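Local coordinates for protein BpsB (PgaB), Poly-beta-1,6-N-acetyl-D-glucosamine N-deacetylase (Bordetella bronchiseptica RB50, PDB 5BU6) that removes acetyl groups from the N-acetylglucosamine units of the biofilm polysaccharide poly-beta-1,6-N-acetyl-D-glucosamine, as a metal-dependent family 4 carbohydrate esterase, at residues Ala27-Met32 / Trp220-His225; Thr110-Ala115 / Asn157-Val162; Lys120-Leu123 / Ile127-Pro130. The protein carries 5 engineered substitutions. All blocks are in the same frame, centred on the assembly; numbering follows the deposited sequence.

Contact 1: residues Ala27-Met32 / Trp220-His225; sequences ASFADM and WPYGAH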
loop_
_atom_site.group_PDB
_atom_site.type_symbol
_atom_site.label_atom_id
_atom_site.label_comp_id
_atom_site.label_asym_id
_atom_site.label_seq_id
_atom_site.Cartn_x
_atom_site.Cartn_y
_atom_site.Cartn_z
ATOM N N ALA A 27 -9.903 -4.630 -9.754
ATOM C CA ALA A 27 -11.106 -3.809 -9.858
ATOM C C ALA A 27 -11.422 -3.302 -11.263
ATOM O O ALA A 27 -10.529 -2.940 -12.029
ATOM C CB ALA A 27 -10.996 -2.633 -8.909
ATOM N N SER A 28 -12.713 -3.269 -11.579
ATOM C CA SER A 28 -13.200 -2.655 -12.809
ATOM C C SER A 28 -12.892 -1.163 -12.819
ATOM O O SER A 28 -12.167 -0.674 -13.687
ATOM C CB SER A 28 -14.706 -2.875 -12.962
ATOM O OG SER A 28 -15.013 -4.253 -13.073
ATOM N N PHE A 29 -13.440 -0.457 -11.833
ATOM C CA PHE A 29 -13.294 0.993 -11.710
ATOM C C PHE A 29 -11.846 1.472 -11.680
ATOM O O PHE A 29 -11.543 2.582 -12.119
ATOM C CB PHE A 29 -14.013 1.494 -10.453
ATOM C CG PHE A 29 -13.634 0.766 -9.193
ATOM C CD1 PHE A 29 -14.422 -0.269 -8.713
ATOM C CD2 PHE A 29 -12.508 1.128 -8.478
ATOM C CE1 PHE A 29 -14.082 -0.937 -7.550
ATOM C CE2 PHE A 29 -12.160 0.462 -7.318
ATOM C CZ PHE A 29 -12.948 -0.568 -6.852
ATOM N N ALA A 30 -10.957 0.642 -11.152
ATOM C CA ALA A 30 -9.555 1.011 -11.071
ATOM C C ALA A 30 -8.914 0.926 -12.445
ATOM O O ALA A 30 -9.370 0.174 -13.311
ATOM C CB ALA A 30 -8.822 0.122 -10.086
ATOM N N ASP A 31 -7.858 1.708 -12.640
ATOM C CA ASP A 31 -7.096 1.673 -13.876
ATOM C C ASP A 31 -5.693 1.166 -13.572
ATOM O O ASP A 31 -4.739 1.942 -13.484
ATOM C CB ASP A 31 -7.049 3.056 -14.524
ATOM C CG ASP A 31 -6.754 2.995 -16.006
ATOM O OD1 ASP A 31 -7.295 2.095 -16.684
ATOM O OD2 ASP A 31 -5.981 3.846 -16.493
ATOM N N MET A 32 -5.578 -0.145 -13.395
ATOM C CA MET A 32 -4.322 -0.748 -12.976
ATOM C C MET A 32 -3.309 -0.747 -14.112
ATOM O O MET A 32 -3.684 -0.618 -15.277
ATOM C CB MET A 32 -4.559 -2.175 -12.468
ATOM C CG MET A 32 -5.621 -2.274 -11.381
ATOM S SD MET A 32 -5.400 -1.075 -10.044
ATOM C CE MET A 32 -5.073 -2.172 -8.665
ATOM N N TRP A 220 -1.680 4.393 -1.675
ATOM C CA TRP A 220 -3.008 4.697 -2.175
ATOM C C TRP A 220 -3.617 3.464 -2.853
ATOM O O TRP A 220 -3.038 2.948 -3.788
ATOM C CB TRP A 220 -2.926 5.870 -3.165
ATOM C CG TRP A 220 -2.484 7.192 -2.513
ATOM C CD1 TRP A 220 -1.264 7.828 -2.654
ATOM C CD2 TRP A 220 -3.273 8.022 -1.663
ATOM N NE1 TRP A 220 -1.254 8.998 -1.922
ATOM C CE2 TRP A 220 -2.473 9.142 -1.301
ATOM C CE3 TRP A 220 -4.582 7.928 -1.151
ATOM C CZ2 TRP A 220 -2.943 10.155 -0.469
ATOM C CZ3 TRP A 220 -5.046 8.942 -0.319
ATOM C CH2 TRP A 220 -4.223 10.035 0.022
ATOM N N PRO A 221 -4.801 3.016 -2.395
ATOM C CA PRO A 221 -5.488 1.948 -3.134
ATOM C C PRO A 221 -5.668 2.293 -4.596
ATOM O O PRO A 221 -6.021 3.436 -4.913
ATOM C CB PRO A 221 -6.846 1.850 -2.425
ATOM C CG PRO A 221 -6.527 2.242 -0.995
ATOM C CD PRO A 221 -5.497 3.363 -1.145
ATOM N N TYR A 222 -5.414 1.309 -5.464
ATOM C CA TYR A 222 -5.590 1.455 -6.892
ATOM C C TYR A 222 -4.730 2.586 -7.468
ATOM O O TYR A 222 -4.953 3.004 -8.592
ATOM C CB TYR A 222 -7.062 1.694 -7.232
ATOM C CG TYR A 222 -8.008 0.799 -6.464
ATOM C CD1 TYR A 222 -8.055 -0.568 -6.710
ATOM C CD2 TYR A 222 -8.854 1.320 -5.488
ATOM C CE1 TYR A 222 -8.915 -1.392 -6.007
ATOM C CE2 TYR A 222 -9.723 0.506 -4.783
ATOM C CZ TYR A 222 -9.748 -0.848 -5.048
ATOM O OH TYR A 222 -10.600 -1.666 -4.358
ATOM N N GLY A 223 -3.744 3.053 -6.705
ATOM C CA GLY A 223 -2.932 4.192 -7.113
ATOM C C GLY A 223 -3.724 5.484 -7.266
ATOM O O GLY A 223 -3.282 6.422 -7.941
ATOM N N ALA A 224 -4.902 5.544 -6.645
ATOM C CA ALA A 224 -5.805 6.674 -6.864
ATOM C C ALA A 224 -5.580 7.798 -5.859
ATOM O O ALA A 224 -5.775 7.636 -4.652
ATOM C CB ALA A 224 -7.237 6.227 -6.824
ATOM N N HIS A 225 -5.168 8.948 -6.379
ATOM C CA HIS A 225 -4.890 10.099 -5.538
ATOM C C HIS A 225 -4.884 11.334 -6.420
ATOM O O HIS A 225 -4.835 11.235 -7.654
ATOM C CB HIS A 225 -3.552 9.922 -4.805
ATOM C CG HIS A 225 -2.357 10.137 -5.678
ATOM N ND1 HIS A 225 -2.070 9.333 -6.762
ATOM C CD2 HIS A 225 -1.394 11.088 -5.652
ATOM C CE1 HIS A 225 -0.980 9.774 -7.362
ATOM N NE2 HIS A 225 -0.550 10.840 -6.710
#

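Contact 2: residues Thr110-Ala115 / Asn157-Val162; sequences TSWTDA and NLHRGV. With NI (nickel (II) ion), chain C.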
loop_
_atom_site.group_PDB
_atom_site.type_symbol
_atom_site.label_atom_id
_atom_site.label_comp_id
_atom_site.label_asym_id
_atom_site.label_seq_id
_atom_site.Cartn_x
_atom_site.Cartn_y
_atom_site.Cartn_z
ATOM N N THR A 110 -7.273 -0.558 7.339
ATOM C CA THR A 110 -7.571 -0.767 8.752
ATOM C C THR A 110 -9.041 -1.132 9.001
ATOM O O THR A 110 -9.359 -1.719 10.022
ATOM C CB THR A 110 -7.155 0.447 9.613
ATOM O OG1 THR A 110 -7.781 1.640 9.136
ATOM C CG2 THR A 110 -5.635 0.626 9.562
ATOM N N SER A 111 -9.941 -0.824 8.078
ATOM C CA SER A 111 -11.320 -1.252 8.300
ATOM C C SER A 111 -11.462 -2.775 8.099
ATOM O O SER A 111 -12.446 -3.369 8.540
ATOM C CB SER A 111 -12.310 -0.500 7.392
ATOM O OG SER A 111 -12.201 -0.936 6.053
ATOM N N TRP A 112 -10.479 -3.390 7.446
ATOM C CA TRP A 112 -10.448 -4.832 7.248
ATOM C C TRP A 112 -9.807 -5.526 8.442
ATOM O O TRP A 112 -10.378 -6.420 9.037
ATOM C CB TRP A 112 -9.663 -5.174 5.968
ATOM C CG TRP A 112 -10.290 -4.697 4.704
ATOM C CD1 TRP A 112 -11.486 -4.083 4.565
ATOM C CD2 TRP A 112 -9.734 -4.798 3.379
ATOM N NE1 TRP A 112 -11.721 -3.787 3.245
ATOM C CE2 TRP A 112 -10.668 -4.226 2.494
ATOM C CE3 TRP A 112 -8.547 -5.306 2.870
ATOM C CZ2 TRP A 112 -10.454 -4.149 1.121
ATOM C CZ3 TRP A 112 -8.334 -5.243 1.482
ATOM C CH2 TRP A 112 -9.285 -4.662 0.637
ATOM N N THR A 113 -8.585 -5.111 8.756
ATOM C CA THR A 113 -7.853 -5.591 9.918
ATOM C C THR A 113 -8.641 -5.352 11.206
ATOM O O THR A 113 -8.681 -6.205 12.091
ATOM C CB THR A 113 -6.471 -4.898 9.992
ATOM O OG1 THR A 113 -5.770 -5.172 8.771
ATOM C CG2 THR A 113 -5.624 -5.391 11.210
ATOM N N ASP A 114 -9.290 -4.198 11.301
ATOM C CA ASP A 114 -10.015 -3.854 12.519
ATOM C C ASP A 114 -11.521 -4.130 12.444
ATOM O O ASP A 114 -12.288 -3.537 13.179
ATOM C CB ASP A 114 -9.815 -2.380 12.859
ATOM C CG ASP A 114 -10.083 -2.092 14.303
ATOM O OD1 ASP A 114 -9.460 -2.771 15.146
ATOM O OD2 ASP A 114 -10.931 -1.219 14.576
ATOM N N ALA A 115 -11.955 -4.991 11.529
ATOM C CA ALA A 115 -13.386 -5.263 11.441
ATOM C C ALA A 115 -13.903 -5.874 12.739
ATOM O O ALA A 115 -13.180 -6.603 13.423
ATOM C CB ALA A 115 -13.689 -6.191 10.248
ATOM N N ASN A 157 -10.975 2.986 4.911
ATOM C CA ASN A 157 -12.029 2.415 4.085
ATOM C C ASN A 157 -12.066 3.043 2.691
ATOM O O ASN A 157 -13.114 3.385 2.186
ATOM C CB ASN A 157 -13.378 2.581 4.787
ATOM C CG ASN A 157 -14.476 1.751 4.164
ATOM O OD1 ASN A 157 -14.216 0.746 3.485
ATOM N ND2 ASN A 157 -15.715 2.170 4.382
ATOM N N LEU A 158 -10.907 3.220 2.069
ATOM C CA LEU A 158 -10.895 3.760 0.706
ATOM C C LEU A 158 -10.527 2.691 -0.308
ATOM O O LEU A 158 -10.337 2.992 -1.484
ATOM C CB LEU A 158 -9.916 4.923 0.598
ATOM C CG LEU A 158 -10.239 6.095 1.519
ATOM C CD1 LEU A 158 -9.156 7.134 1.360
ATOM C CD2 LEU A 158 -11.601 6.685 1.214
ATOM N N HIS A 159 -10.407 1.449 0.150
ATOM C CA HIS A 159 -9.984 0.363 -0.739
ATOM C C HIS A 159 -11.212 -0.270 -1.400
ATOM O O HIS A 159 -11.456 -1.474 -1.282
ATOM C CB HIS A 159 -9.158 -0.669 0.051
ATOM C CG HIS A 159 -8.193 -1.448 -0.797
ATOM N ND1 HIS A 159 -8.582 -2.159 -1.909
ATOM C CD2 HIS A 159 -6.861 -1.649 -0.676
ATOM C CE1 HIS A 159 -7.533 -2.748 -2.450
ATOM N NE2 HIS A 159 -6.472 -2.453 -1.723
ATOM N N ARG A 160 -11.995 0.558 -2.090
ATOM C CA ARG A 160 -13.230 0.100 -2.700
ATOM C C ARG A 160 -13.717 1.125 -3.695
ATOM O O ARG A 160 -13.176 2.234 -3.772
ATOM C CB ARG A 160 -14.301 -0.128 -1.636
ATOM C CG ARG A 160 -14.593 1.152 -0.883
ATOM C CD ARG A 160 -15.587 1.029 0.250
ATOM N NE ARG A 160 -15.595 2.306 0.964
ATOM C CZ ARG A 160 -16.482 3.282 0.786
ATOM N NH1 ARG A 160 -16.363 4.407 1.479
ATOM N NH2 ARG A 160 -17.497 3.138 -0.060
ATOM N N GLY A 161 -14.745 0.755 -4.441
ATOM C CA GLY A 161 -15.355 1.662 -5.388
ATOM C C GLY A 161 -16.535 2.369 -4.763
ATOM O O GLY A 161 -17.197 1.817 -3.886
ATOM N N VAL A 162 -16.781 3.597 -5.210
ATOM C CA VAL A 162 -17.954 4.362 -4.808
ATOM C C VAL A 162 -18.667 4.869 -6.044
ATOM O O VAL A 162 -18.116 4.828 -7.141
ATOM C CB VAL A 162 -17.603 5.569 -3.926
ATOM C CG1 VAL A 162 -16.832 5.128 -2.714
ATOM C CG2 VAL A 162 -16.818 6.609 -4.726
HETATM NI NI NI C . -4.501 -2.987 -2.104
HETATM O O HOH W 1 -2.552 -3.712 -2.542
HETATM O O HOH W 2 -5.067 -4.626 -3.404
#

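Contact 3: residues Lys120-Leu123 / Ile127-Pro130; sequences KIRL and IEVP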
loop_
_atom_site.group_PDB
_atom_site.type_symbol
_atom_site.label_atom_id
_atom_site.label_comp_id
_atom_site.label_asym_id
_atom_site.label_seq_id
_atom_site.Cartn_x
_atom_site.Cartn_y
_atom_site.Cartn_z
ATOM N N LYS A 120 -18.036 -10.405 8.538
ATOM C CA LYS A 120 -17.350 -10.598 7.275
ATOM C C LYS A 120 -16.968 -9.253 6.693
ATOM O O LYS A 120 -17.644 -8.258 6.923
ATOM C CB LYS A 120 -18.238 -11.369 6.293
ATOM C CG LYS A 120 -18.142 -12.883 6.428
ATOM C CD LYS A 120 -19.156 -13.584 5.537
ATOM C CE LYS A 120 -18.777 -15.033 5.300
ATOM N NZ LYS A 120 -18.658 -15.783 6.574
ATOM N N ILE A 121 -15.875 -9.229 5.948
ATOM C CA ILE A 121 -15.415 -8.017 5.284
ATOM C C ILE A 121 -16.037 -7.980 3.898
ATOM O O ILE A 121 -15.875 -8.924 3.134
ATOM C CB ILE A 121 -13.873 -7.969 5.168
ATOM C CG1 ILE A 121 -13.228 -7.586 6.504
ATOM C CG2 ILE A 121 -13.420 -7.000 4.061
ATOM C CD1 ILE A 121 -13.228 -8.689 7.537
ATOM N N ARG A 122 -16.772 -6.920 3.579
ATOM C CA ARG A 122 -17.267 -6.759 2.216
ATOM C C ARG A 122 -16.198 -6.118 1.349
ATOM O O ARG A 122 -15.721 -5.021 1.644
ATOM C CB ARG A 122 -18.544 -5.918 2.168
ATOM C CG ARG A 122 -18.961 -5.580 0.736
ATOM C CD ARG A 122 -20.414 -5.104 0.624
ATOM N NE ARG A 122 -21.375 -6.085 1.122
ATOM C CZ ARG A 122 -21.736 -7.184 0.468
ATOM N NH1 ARG A 122 -22.622 -8.012 1.005
ATOM N NH2 ARG A 122 -21.211 -7.458 -0.719
ATOM N N LEU A 123 -15.819 -6.812 0.283
ATOM C CA LEU A 123 -14.798 -6.318 -0.630
ATOM C C LEU A 123 -15.438 -5.624 -1.824
ATOM O O LEU A 123 -15.047 -4.523 -2.203
ATOM C CB LEU A 123 -13.904 -7.463 -1.106
ATOM C CG LEU A 123 -13.012 -8.151 -0.066
ATOM C CD1 LEU A 123 -12.223 -9.290 -0.710
ATOM C CD2 LEU A 123 -12.073 -7.152 0.595
ATOM N N ILE A 127 -19.056 -9.646 -3.181
ATOM C CA ILE A 127 -18.024 -10.458 -2.535
ATOM C C ILE A 127 -17.732 -10.071 -1.075
ATOM O O ILE A 127 -17.283 -8.949 -0.782
ATOM C CB ILE A 127 -16.692 -10.397 -3.308
ATOM C CG1 ILE A 127 -16.854 -10.926 -4.736
ATOM C CG2 ILE A 127 -15.617 -11.193 -2.581
ATOM C CD1 ILE A 127 -15.592 -10.805 -5.560
ATOM N N GLU A 128 -17.973 -11.021 -0.172
ATOM C CA GLU A 128 -17.607 -10.894 1.240
ATOM C C GLU A 128 -16.592 -11.969 1.627
ATOM O O GLU A 128 -16.656 -13.090 1.118
ATOM C CB GLU A 128 -18.845 -11.017 2.141
ATOM C CG GLU A 128 -19.699 -9.773 2.246
ATOM C CD GLU A 128 -20.718 -9.874 3.371
ATOM O OE1 GLU A 128 -21.250 -10.985 3.597
ATOM O OE2 GLU A 128 -20.976 -8.847 4.035
ATOM N N VAL A 129 -15.669 -11.643 2.529
ATOM C CA VAL A 129 -14.718 -12.644 3.001
ATOM C C VAL A 129 -14.664 -12.723 4.523
ATOM O O VAL A 129 -14.941 -11.747 5.224
ATOM C CB VAL A 129 -13.286 -12.382 2.459
ATOM C CG1 VAL A 129 -13.248 -12.525 0.949
ATOM C CG2 VAL A 129 -12.770 -11.016 2.893
ATOM N N PRO A 130 -14.300 -13.900 5.041
ATOM C CA PRO A 130 -14.178 -14.091 6.483
ATOM C C PRO A 130 -13.173 -13.154 7.126
ATOM O O PRO A 130 -12.138 -12.834 6.529
ATOM C CB PRO A 130 -13.713 -15.547 6.602
ATOM C CG PRO A 130 -14.201 -16.187 5.401
ATOM C CD PRO A 130 -14.131 -15.168 4.311
#

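Contact 1: residues Ala27-Met32 / Trp220-His225
Y222 reaches out of the 220-225 loop and is met by four side chains of 27-32. Its CB touches the methyl of A30, which also lies 3.5 Å (A30 CB) from Y222 CD1, approaching the ring obliquely. With chi1 at -43°, CG sits beside the backbone N, which turns the ring toward 27-32. At CD1 the ring edge receives the M32 methyl (Y222 CD1 to M32 CE 3.9 Å), delivered by bends at chi2 and chi3. One atom further, Y222 CE1 meets A27 CB at 3.8 Å. Over the same side of the ring that A27 and A30 approach, F29 comes in edge first: F29 CE2 stands 3.5 Å from Y222 CE2, toward the rim, and the two planes are turned 84° apart, a T-shaped pair. At the tip, Y222 OH passes 3.6 Å from F29 CZ and probably hydrogen-bonds to the backbone oxygen of H159. The ring also pairs edge-to-face with H159, a nickel ligand, making Y222 second-shell, with F29, A27, A30 and M32 packed behind. No hydrogen bond links the segments, so van der Waals and aromatic contact hold them, and the high B factors of F29 and A30 suggest some loop mobility.

Contact 2: residues Thr110-Ala115 / Asn157-Val162
S111 and W112 make this contact, facing N157 and H159 respectively. Segment 110-115 begins as a short helix, with T110 binding the H156 ring through OG1 just ahead of the second segment. At S111 the hydroxyl comes within 3.7 Å of the side-chain oxygen of N157 (S111 OG to N157 OD1), but its hydrogen bond goes to the backbone oxygen of H156. W112 then carries its indole to the metal ligand: its six-membered ring sets CH2 over one face of the H159 imidazole, 3.6 Å from H159 ND1, with the two planes inclined at 43°. The neighbouring W112 CZ2 lies 3.7 Å from the backbone H159 O. H159, the centre of an inverse gamma turn, has CG anti to its N (chi1 -154°), an orientation that exposes one imidazole face to the indole while NE2 binds nickel at 2.1 Å. D84 and H154 complete the protein ligands, and two waters, each within 2.2 Å of the nickel, are also bound. The indole probably helps to hold the tilt of this first-shell ligand. Past W112 the helix ends, D114 being the first residue to leave it. In the fold, helix 110-113 follows strand 104-108, with W112 lying between the loop that carries H159 and strand 121-124, while T110 and D114 pack on helix 189-211 and T113 on helix 137-145.

Contact 3: residues Lys120-Leu123 / Ile127-Pro130
R122 leaves the strand with CG opposite N across the CA-CB bond (chi1 172°) and bends at chi3, folding the guanidinium back over E128; E128 has CG beside its own N (chi1 -79°) and runs on extended. The two flat groups stack, the guanidinium and carboxylate planes only 20° apart, with E128 CG over one face of the guanidinium. R122 NH1 lies 3.5 Å from E128 OE2, but that oxygen is well out of the guanidinium plane, so the salt bridge acts through charge and no N-H is aimed at it. The directed bond of the arginine goes instead from NH2 to the backbone oxygen of S124, the next residue but one, which helps fix the guanidinium. On the same face, the aliphatic part of K120 crosses E128 at about a right angle, K120 CD 3.9 Å from E128 OE1.

The backbones below pair in antiparallel register. I121 and V129 form the hydrogen-bonded pair: I121 N to V129 O and V129 N to I121 O are both 2.8 Å. L123 N reaches I127 O at the same 2.8 Å, nearer the turn. Between these, R122 and E128 make the non-hydrogen-bonded pair, and E128 CA adds a C-H contact of 3.2 Å to I121 O. The other face is apolar. L123 CD1 lies 3.8 Å from V129 CG1, with the two side chains crossing at about a right angle, while V129 CG2 touches I121 CB. I121 and L123 also rest on W112 of helix 110-113, and L123 on Y86 and L25. One face charged and exposed, the other greasy and turned to the body of the domain: this is an amphipathic two-stranded beta hairpin within the polysaccharide deacetylase region, separate from its main parallel sheet.

In the fold
Contacts 1 and 3 are surface contacts; contact 2, partly buried, lies between them and touches both. H159 and W112 are the shared points: Y222 of contact 1 probably bonds through OH to the backbone oxygen of H159, and its partner F29 packs on G161, while W112 packs on I121 and L123 of contact 3. Contacts 1 and 3 do not touch, their nearest atoms being about 6 Å apart. The chemistry shifts with place: aromatic and methyl packing in contact 1 between two loops, of which 27-32 is partly poorly ordered, a ring pair beside the nickel in contact 2, and regular backbone hydrogen bonds with an exposed ion pair in the hairpin of contact 3, farthest from the chain's centre.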